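Local coordinates for protein putative thiosulfate sulfurtransferase YNJE (Escherichia coli, PDB 2WLR) that transfers sulfur from thiosulfate to cyanide in the periplasm, giving thiocyanate and sulfite through a cysteine persulfide intermediate, at residues A318-A323 with M330-N335; A348-W353 with M376-M381; S387-D390 with E395-S398. One frame throughout, in Å; residues are numbered along the deposited sequence.

In the fold
All three contacts fall within the third rhodanese repeat and follow one another along the chain without nesting or crossing. Contact 1 closes the short loop that leaves edge strand 319-320, bringing 330-335 back against 318-323. Contact 2 spans a longer stretch, pairing helix 343-351 with helix 369-380, with strand 360-363 between them in sequence. It touches contact 1, since NE1 of Trp-350 probably donates a hydrogen bond to Gly-321 O and Met-349 packs on Phe-333. Contact 3 joins strand 386-389 to helix 392-396, with its centre about 18 Å from that of contact 1; both reach the same five-stranded parallel sheet.

Contact 1. Residues A318-A323 with M330-N335; sequences ARWGHA and MEDFHN
Asp-332 reaches back to Ala-323 and closes the loop that leaves strand 319-320, an edge strand of the parallel sheet in this rhodanese domain. Its CG stands anti to its own carbonyl carbon (chi1 -60°), which carries the carboxylate toward the 318-323 backbone. Followed outward, Asp-332 CB lies 3.1 Å from Ala-323 O and also beside His-322 CB, CG comes near the Ala-323 backbone, OD1 stays farther from Ala-323 than OD2 does, and OD2 accepts the Ala-323 N-H, with N and OD2 3.0 Å apart. That bond is fairly straight, 164° at the hydrogen, and uses the anti side of OD2, slightly out of the carboxylate plane. In return Asp-332 N donates to Ala-323 O at 2.9 Å, so one residue grips both polar backbone atoms of Ala-323. With an alanine here the Ala-323 N-H would probably lose this acceptor and the edge of the His-322 ring its neighbour. The carboxylate sits at that imidazole edge, the two planes 76° apart, while a face of the imidazole is covered by Trp-320 CZ3. The indole NE1 of Trp-320 is bonded to Arg-294 O. Met-330, a selenomethionine with its chain bent at chi2 and chi3, lays SE 4.0 Å from Ala-323 CB and also touches Arg-370, the probable substrate-binding residue. Phe-333 turns a ring edge to His-322 O, which lies 3.5 Å from its CE2, near the ring plane. Phe-333 CZ is 3.3 Å from Gly-321 O.

Contact 2. Residues A348-W353 with M376-M381; sequences AMWKAW and MYARAM
This is a buried, wholly apolar contact in the third rhodanese repeat, made between helix 343-351 and the last part of helix 369-380 with Met-381 that follows it, the two bridged by one indole. The backbones stay well apart: the nearest CA atoms, those of Trp-350 and Ala-378, are 10.7 Å from each other, and no hydrogen bond crosses between 348-353 and 376-381. Trp-350 fills the distance. A chi1 of -73° swings the indole to the side of the backbone N, and its six-membered ring extends toward the other helix and touches with the far corner. Trp-350 CZ3 lies 4.1 Å from Ala-378 CB, and Trp-350 CH2 is 4.2 Å from that same CB. The small alanine probably lets the indole come close to the helix surface. Met-381, a selenomethionine, adds a second partner: its chain bends at chi3 (65°) and places CE 4.0 Å from Trp-350 CZ3. Its SE stands 5.4 Å from the centroid of the six-membered ring, 50° off the ring normal, a Met-aromatic contact with an oblique approach. Both methyl groups thus gather at the outer end of the indole, coming from opposite sides of its plane. The polar end is used elsewhere, NE1 donating to Gly-321 O, while Trp-383 meets the indole edge-to-face. Met-381 also rests on Ala-343, Ile-346 and Thr-347 of helix 343-351. The indole packs between its own helix, helix 369-380 and Phe-363 of the parallel sheet, as part of the alpha/beta core of a rhodanese domain.

Contact 3. Residues S387-D390 with E395-S398; sequences SVYD and EWSS
Strand 386-389 ends at Tyr-389, and after a short turn at Asp-390 the chain enters helix 392-396, which carries Glu-395 and Trp-396; Ser-398 N bonds back to Glu-395 O at 3.0 Å. The contact is carried by Tyr-389, whose chi1 of 163° takes the phenol out to the helix, where its hydroxyl donates to Glu-395 OE1 at 2.7 Å. The glutamate reaches it with an extended chain. Glu-395 OE1 lies at the edge of the phenol ring, 3.2 Å from Tyr-389 CE1. The hydroxyl meets the anti side of OE1 from 34° outside the carboxylate plane. Ring and carboxylate planes are 28° apart. The same hydroxyl sits at the edge of the Trp-396 indole, with Tyr-389 OH 4.1 Å from Trp-396 CE3. Ser-398 OG lies 2.6 Å from Glu-395 O, bonding in the carbonyl plane on a lone pair, so this carbonyl accepts from both OG and N of one serine. Trp-396 NE1 donates to Pro-403 O. The contact thus ties the end of an inner strand of the domain's parallel sheet to the helix that follows it, a strand-turn-helix step of the rhodanese domain. Around the pair, Met-276 of helix 276-280 touches both Tyr-389 and Glu-395, and Ile-315 of strand 314-315 packs on Tyr-389 and Trp-396.

Contact 1. Residues A318-A323 with M330-N335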
loop_
_atom_site.group_PDB
_atom_site.type_symbol
_atom_site.label_atom_id
_atom_site.label_comp_id
_atom_site.label_asym_id
_atom_site.label_seq_id
_atom_site.Cartn_x
_atom_site.Cartn_y
_atom_site.Cartn_z
ATOM N N ALA A 318 -21.822 4.731 3.296
ATOM C CA ALA A 318 -20.400 4.424 3.126
ATOM C C ALA A 318 -19.675 5.678 2.668
ATOM O O ALA A 318 -20.211 6.477 1.890
ATOM C CB ALA A 318 -20.215 3.281 2.114
ATOM N N ARG A 319 -18.466 5.849 3.174
ATOM C CA ARG A 319 -17.632 6.985 2.832
ATOM C C ARG A 319 -16.660 6.580 1.749
ATOM O O ARG A 319 -16.107 5.490 1.800
ATOM C CB ARG A 319 -16.923 7.483 4.071
ATOM C CG ARG A 319 -17.909 8.082 5.091
ATOM C CD ARG A 319 -17.354 8.231 6.466
ATOM N NE ARG A 319 -18.298 9.023 7.279
ATOM C CZ ARG A 319 -18.381 8.978 8.604
ATOM N NH1 ARG A 319 -17.596 8.208 9.337
ATOM N NH2 ARG A 319 -19.290 9.735 9.217
ATOM N N TRP A 320 -16.401 7.440 0.778
ATOM C CA TRP A 320 -15.518 7.093 -0.325
ATOM C C TRP A 320 -14.084 7.149 0.119
ATOM O O TRP A 320 -13.650 8.138 0.671
ATOM C CB TRP A 320 -15.654 8.066 -1.489
ATOM C CG TRP A 320 -14.989 7.547 -2.772
ATOM C CD1 TRP A 320 -15.068 6.290 -3.299
ATOM C CD2 TRP A 320 -14.193 8.303 -3.690
ATOM N NE1 TRP A 320 -14.374 6.212 -4.458
ATOM C CE2 TRP A 320 -13.835 7.438 -4.741
ATOM C CE3 TRP A 320 -13.762 9.633 -3.733
ATOM C CZ2 TRP A 320 -13.050 7.846 -5.804
ATOM C CZ3 TRP A 320 -12.976 10.029 -4.790
ATOM C CH2 TRP A 320 -12.629 9.145 -5.808
ATOM N N GLY A 321 -13.330 6.081 -0.148
ATOM C CA GLY A 321 -11.920 6.031 0.235
ATOM C C GLY A 321 -10.926 6.336 -0.867
ATOM O O GLY A 321 -9.722 6.189 -0.662
ATOM N N HIS A 322 -11.400 6.759 -2.032
ATOM C CA HIS A 322 -10.623 6.758 -3.255
ATOM C C HIS A 322 -10.278 5.322 -3.692
ATOM O O HIS A 322 -10.522 4.363 -2.981
ATOM C CB HIS A 322 -9.392 7.671 -3.157
ATOM C CG HIS A 322 -9.751 9.123 -3.105
ATOM N ND1 HIS A 322 -9.539 9.988 -4.159
ATOM C CD2 HIS A 322 -10.347 9.849 -2.142
ATOM C CE1 HIS A 322 -9.973 11.197 -3.828
ATOM N NE2 HIS A 322 -10.469 11.138 -2.610
ATOM N N ALA A 323 -9.764 5.179 -4.914
ATOM C CA ALA A 323 -9.435 3.853 -5.461
ATOM C C ALA A 323 -8.652 4.030 -6.756
ATOM O O ALA A 323 -7.485 4.440 -6.735
ATOM C CB ALA A 323 -10.715 2.997 -5.658
HETATM N N MSE A 330 -5.824 0.994 -9.114
HETATM C CA MSE A 330 -5.681 1.636 -7.806
HETATM C C MSE A 330 -4.778 2.858 -7.863
HETATM O O MSE A 330 -4.015 3.147 -6.934
HETATM C CB MSE A 330 -5.179 0.592 -6.753
HETATM C CG MSE A 330 -6.255 -0.443 -6.289
HETATM SE SE MSE A 330 -7.572 0.468 -5.303
HETATM C CE MSE A 330 -6.658 0.332 -3.644
ATOM N N GLU A 331 -4.933 3.662 -8.916
ATOM C CA GLU A 331 -4.049 4.807 -9.111
ATOM C C GLU A 331 -3.994 5.833 -7.982
ATOM O O GLU A 331 -2.934 6.449 -7.765
ATOM C CB GLU A 331 -4.389 5.574 -10.409
ATOM C CG GLU A 331 -4.228 4.801 -11.691
ATOM C CD GLU A 331 -5.530 4.181 -12.152
ATOM O OE1 GLU A 331 -6.396 3.853 -11.294
ATOM O OE2 GLU A 331 -5.687 3.995 -13.388
ATOM N N ASP A 332 -5.089 6.008 -7.247
ATOM C CA ASP A 332 -5.132 7.007 -6.183
ATOM C C ASP A 332 -4.230 6.662 -5.035
ATOM O O ASP A 332 -4.012 7.481 -4.179
ATOM C CB ASP A 332 -6.560 7.223 -5.651
ATOM C CG ASP A 332 -7.534 7.703 -6.713
ATOM O OD1 ASP A 332 -7.073 8.388 -7.639
ATOM O OD2 ASP A 332 -8.765 7.419 -6.616
ATOM N N PHE A 333 -3.759 5.423 -4.989
ATOM C CA PHE A 333 -2.890 4.995 -3.912
ATOM C C PHE A 333 -1.440 4.813 -4.326
ATOM O O PHE A 333 -0.624 4.428 -3.466
ATOM C CB PHE A 333 -3.458 3.714 -3.344
ATOM C CG PHE A 333 -4.700 3.948 -2.552
ATOM C CD1 PHE A 333 -4.619 4.309 -1.212
ATOM C CD2 PHE A 333 -5.939 3.823 -3.146
ATOM C CE1 PHE A 333 -5.785 4.563 -0.487
ATOM C CE2 PHE A 333 -7.103 4.069 -2.393
ATOM C CZ PHE A 333 -6.994 4.428 -1.078
ATOM N N HIS A 334 -1.112 5.083 -5.602
ATOM C CA HIS A 334 0.201 4.699 -6.145
ATOM C C HIS A 334 0.970 5.903 -6.635
ATOM O O HIS A 334 0.389 6.853 -7.152
ATOM C CB HIS A 334 0.066 3.771 -7.335
ATOM C CG HIS A 334 -0.587 2.460 -7.044
ATOM N ND1 HIS A 334 -1.137 1.684 -8.033
ATOM C CD2 HIS A 334 -0.771 1.793 -5.885
ATOM C CE1 HIS A 334 -1.667 0.599 -7.489
ATOM N NE2 HIS A 334 -1.440 0.628 -6.187
ATOM N N ASN A 335 2.282 5.878 -6.395
ATOM C CA ASN A 335 3.255 6.746 -7.038
ATOM C C ASN A 335 3.429 6.363 -8.504
ATOM O O ASN A 335 2.926 5.323 -8.945
ATOM C CB ASN A 335 4.608 6.641 -6.302
ATOM C CG ASN A 335 4.571 7.179 -4.892
ATOM O OD1 ASN A 335 5.097 6.556 -3.966
ATOM N ND2 ASN A 335 3.939 8.295 -4.709
#

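Contact 2. Residues A348-W353 with M376-M381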
loop_
_atom_site.group_PDB
_atom_site.type_symbol
_atom_site.label_atom_id
_atom_site.label_comp_id
_atom_site.label_asym_id
_atom_site.label_seq_id
_atom_site.Cartn_x
_atom_site.Cartn_y
_atom_site.Cartn_z
ATOM N N ALA A 348 -4.689 12.551 4.086
ATOM C CA ALA A 348 -5.462 13.746 3.685
ATOM C C ALA A 348 -6.654 13.387 2.826
ATOM O O ALA A 348 -7.750 13.970 2.967
ATOM C CB ALA A 348 -4.568 14.694 2.951
HETATM N N MSE A 349 -6.495 12.442 1.928
HETATM C CA MSE A 349 -7.614 12.122 1.074
HETATM C C MSE A 349 -8.719 11.434 1.871
HETATM O O MSE A 349 -9.903 11.681 1.617
HETATM C CB MSE A 349 -7.220 11.415 -0.221
HETATM C CG MSE A 349 -6.926 10.018 -0.177
HETATM SE SE MSE A 349 -6.260 9.543 -2.015
HETATM C CE MSE A 349 -5.746 7.767 -1.494
ATOM N N TRP A 350 -8.346 10.621 2.861
ATOM C CA TRP A 350 -9.323 9.998 3.763
ATOM C C TRP A 350 -9.982 11.031 4.693
ATOM O O TRP A 350 -11.209 11.006 4.884
ATOM C CB TRP A 350 -8.708 8.812 4.529
ATOM C CG TRP A 350 -8.492 7.597 3.665
ATOM C CD1 TRP A 350 -9.041 7.353 2.441
ATOM C CD2 TRP A 350 -7.679 6.468 3.972
ATOM N NE1 TRP A 350 -8.607 6.150 1.961
ATOM C CE2 TRP A 350 -7.780 5.586 2.882
ATOM C CE3 TRP A 350 -6.887 6.117 5.071
ATOM C CZ2 TRP A 350 -7.105 4.377 2.828
ATOM C CZ3 TRP A 350 -6.186 4.915 5.013
ATOM C CH2 TRP A 350 -6.333 4.052 3.916
ATOM N N LYS A 351 -9.183 11.945 5.232
ATOM C CA LYS A 351 -9.718 12.959 6.146
ATOM C C LYS A 351 -10.804 13.763 5.475
ATOM O O LYS A 351 -11.822 14.094 6.120
ATOM C CB LYS A 351 -8.625 13.880 6.674
ATOM C CG LYS A 351 -9.141 14.982 7.616
ATOM C CD LYS A 351 -8.005 15.838 8.118
ATOM C CE LYS A 351 -8.475 16.849 9.148
ATOM N NZ LYS A 351 -7.434 17.916 9.270
ATOM N N ALA A 352 -10.619 14.065 4.195
ATOM C CA ALA A 352 -11.614 14.843 3.419
ATOM C C ALA A 352 -12.990 14.175 3.363
ATOM O O ALA A 352 -14.023 14.855 3.180
ATOM C CB ALA A 352 -11.101 15.151 2.023
ATOM N N TRP A 353 -13.024 12.850 3.484
ATOM C CA TRP A 353 -14.285 12.094 3.532
ATOM C C TRP A 353 -14.651 11.611 4.951
ATOM O O TRP A 353 -15.451 10.687 5.115
ATOM C CB TRP A 353 -14.219 10.938 2.535
ATOM C CG TRP A 353 -14.672 11.311 1.216
ATOM C CD1 TRP A 353 -13.928 11.859 0.206
ATOM C CD2 TRP A 353 -16.000 11.177 0.710
ATOM N NE1 TRP A 353 -14.710 12.047 -0.900
ATOM C CE2 TRP A 353 -15.993 11.660 -0.620
ATOM C CE3 TRP A 353 -17.196 10.703 1.249
ATOM C CZ2 TRP A 353 -17.144 11.657 -1.419
ATOM C CZ3 TRP A 353 -18.341 10.708 0.444
ATOM C CH2 TRP A 353 -18.297 11.186 -0.867
HETATM N N MSE A 376 -3.781 -3.115 4.011
HETATM C CA MSE A 376 -2.336 -3.254 4.233
HETATM C C MSE A 376 -1.622 -1.924 4.359
HETATM O O MSE A 376 -0.737 -1.785 5.187
HETATM C CB MSE A 376 -1.689 -4.152 3.178
HETATM C CG MSE A 376 -2.188 -5.581 3.141
HETATM SE SE MSE A 376 -1.797 -6.579 4.773
HETATM C CE MSE A 376 0.129 -6.869 4.450
ATOM N N TYR A 377 -1.987 -0.948 3.539
ATOM C CA TYR A 377 -1.416 0.395 3.682
ATOM C C TYR A 377 -1.775 1.032 5.045
ATOM O O TYR A 377 -0.907 1.516 5.739
ATOM C CB TYR A 377 -1.845 1.289 2.536
ATOM C CG TYR A 377 -1.375 0.857 1.158
ATOM C CD1 TYR A 377 -0.266 -0.008 0.997
ATOM C CD2 TYR A 377 -2.063 1.251 0.023
ATOM C CE1 TYR A 377 0.161 -0.403 -0.243
ATOM C CE2 TYR A 377 -1.616 0.858 -1.228
ATOM C CZ TYR A 377 -0.512 0.029 -1.339
ATOM O OH TYR A 377 -0.095 -0.362 -2.597
ATOM N N ALA A 378 -3.046 0.984 5.440
ATOM C CA ALA A 378 -3.454 1.549 6.730
ATOM C C ALA A 378 -2.758 0.866 7.897
ATOM O O ALA A 378 -2.377 1.499 8.841
ATOM C CB ALA A 378 -4.980 1.416 6.887
ATOM N N ARG A 379 -2.570 -0.453 7.803
ATOM C CA ARG A 379 -1.820 -1.201 8.798
ATOM C C ARG A 379 -0.374 -0.682 8.906
ATOM O O ARG A 379 0.114 -0.393 10.012
ATOM C CB ARG A 379 -1.846 -2.679 8.429
ATOM C CG ARG A 379 -1.039 -3.572 9.354
ATOM C CD ARG A 379 -1.096 -5.012 8.884
ATOM N NE ARG A 379 -0.180 -5.931 9.570
ATOM C CZ ARG A 379 0.882 -6.523 9.031
ATOM N NH1 ARG A 379 1.296 -6.259 7.800
ATOM N NH2 ARG A 379 1.595 -7.363 9.780
ATOM N N ALA A 380 0.296 -0.489 7.760
ATOM C CA ALA A 380 1.679 0.026 7.715
ATOM C C ALA A 380 1.736 1.465 8.250
ATOM O O ALA A 380 2.728 1.904 8.864
ATOM C CB ALA A 380 2.191 -0.041 6.289
HETATM N N MSE A 381 0.647 2.195 8.052
HETATM C CA MSE A 381 0.487 3.566 8.535
HETATM C C MSE A 381 0.206 3.645 10.026
HETATM O O MSE A 381 0.104 4.753 10.574
HETATM C CB MSE A 381 -0.641 4.249 7.767
HETATM C CG MSE A 381 -0.244 4.631 6.375
HETATM SE SE MSE A 381 -1.748 4.961 5.137
HETATM C CE MSE A 381 -2.610 6.491 5.850
#

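Contact 3. Residues S387-D390 with E395-S398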
loop_
_atom_site.group_PDB
_atom_site.type_symbol
_atom_site.label_atom_id
_atom_site.label_comp_id
_atom_site.label_asym_id
_atom_site.label_seq_id
_atom_site.Cartn_x
_atom_site.Cartn_y
_atom_site.Cartn_z
ATOM N N SER A 387 -10.004 -3.086 9.320
ATOM C CA SER A 387 -10.478 -4.406 8.893
ATOM C C SER A 387 -10.942 -4.352 7.453
ATOM O O SER A 387 -10.966 -3.277 6.819
ATOM C CB SER A 387 -11.639 -4.893 9.737
ATOM O OG SER A 387 -12.749 -3.991 9.643
ATOM N N VAL A 388 -11.325 -5.510 6.934
ATOM C CA VAL A 388 -11.952 -5.618 5.629
ATOM C C VAL A 388 -13.332 -6.217 5.832
ATOM O O VAL A 388 -13.490 -7.206 6.552
ATOM C CB VAL A 388 -11.142 -6.469 4.649
ATOM C CG1 VAL A 388 -11.937 -6.779 3.396
ATOM C CG2 VAL A 388 -9.801 -5.766 4.321
ATOM N N TYR A 389 -14.358 -5.570 5.266
ATOM C CA TYR A 389 -15.689 -6.159 5.147
ATOM C C TYR A 389 -15.691 -6.992 3.871
ATOM O O TYR A 389 -15.776 -6.492 2.752
ATOM C CB TYR A 389 -16.771 -5.050 5.157
ATOM C CG TYR A 389 -18.117 -5.533 4.622
ATOM C CD1 TYR A 389 -18.597 -6.776 4.970
ATOM C CD2 TYR A 389 -18.922 -4.730 3.771
ATOM C CE1 TYR A 389 -19.800 -7.255 4.470
ATOM C CE2 TYR A 389 -20.140 -5.202 3.285
ATOM C CZ TYR A 389 -20.574 -6.451 3.648
ATOM O OH TYR A 389 -21.762 -6.981 3.177
ATOM N N ASP A 390 -15.558 -8.295 4.042
ATOM C CA ASP A 390 -15.315 -9.219 2.942
ATOM C C ASP A 390 -16.421 -9.159 1.877
ATOM O O ASP A 390 -16.153 -8.976 0.669
ATOM C CB ASP A 390 -15.195 -10.658 3.511
ATOM C CG ASP A 390 -14.473 -11.642 2.582
ATOM O OD1 ASP A 390 -14.101 -11.316 1.427
ATOM O OD2 ASP A 390 -14.321 -12.807 3.004
ATOM N N GLU A 395 -22.117 -8.848 -1.694
ATOM C CA GLU A 395 -22.990 -9.361 -0.668
ATOM C C GLU A 395 -24.109 -8.376 -0.360
ATOM O O GLU A 395 -25.292 -8.775 -0.324
ATOM C CB GLU A 395 -22.196 -9.687 0.587
ATOM C CG GLU A 395 -23.054 -10.384 1.641
ATOM C CD GLU A 395 -22.387 -10.555 2.963
ATOM O OE1 GLU A 395 -21.557 -9.703 3.374
ATOM O OE2 GLU A 395 -22.753 -11.554 3.610
ATOM N N TRP A 396 -23.762 -7.119 -0.114
ATOM C CA TRP A 396 -24.736 -6.119 0.343
ATOM C C TRP A 396 -25.904 -6.068 -0.616
ATOM O O TRP A 396 -27.070 -6.169 -0.200
ATOM C CB TRP A 396 -24.074 -4.752 0.434
ATOM C CG TRP A 396 -24.912 -3.688 1.035
ATOM C CD1 TRP A 396 -25.672 -2.783 0.380
ATOM C CD2 TRP A 396 -24.998 -3.370 2.415
ATOM N NE1 TRP A 396 -26.251 -1.930 1.258
ATOM C CE2 TRP A 396 -25.869 -2.257 2.530
ATOM C CE3 TRP A 396 -24.447 -3.919 3.581
ATOM C CZ2 TRP A 396 -26.193 -1.687 3.752
ATOM C CZ3 TRP A 396 -24.776 -3.345 4.797
ATOM C CH2 TRP A 396 -25.637 -2.238 4.871
ATOM N N SER A 397 -25.603 -5.970 -1.898
ATOM C CA SER A 397 -26.622 -5.755 -2.915
ATOM C C SER A 397 -27.336 -7.041 -3.321
ATOM O O SER A 397 -28.284 -6.995 -4.114
ATOM C CB SER A 397 -26.013 -5.035 -4.134
ATOM O OG SER A 397 -25.086 -5.831 -4.861
ATOM N N SER A 398 -26.908 -8.180 -2.783
ATOM C CA SER A 398 -27.605 -9.456 -3.019
ATOM C C SER A 398 -28.975 -9.449 -2.338
ATOM O O SER A 398 -29.869 -10.212 -2.732
ATOM C CB SER A 398 -26.765 -10.660 -2.562
ATOM O OG SER A 398 -26.733 -10.765 -1.157
#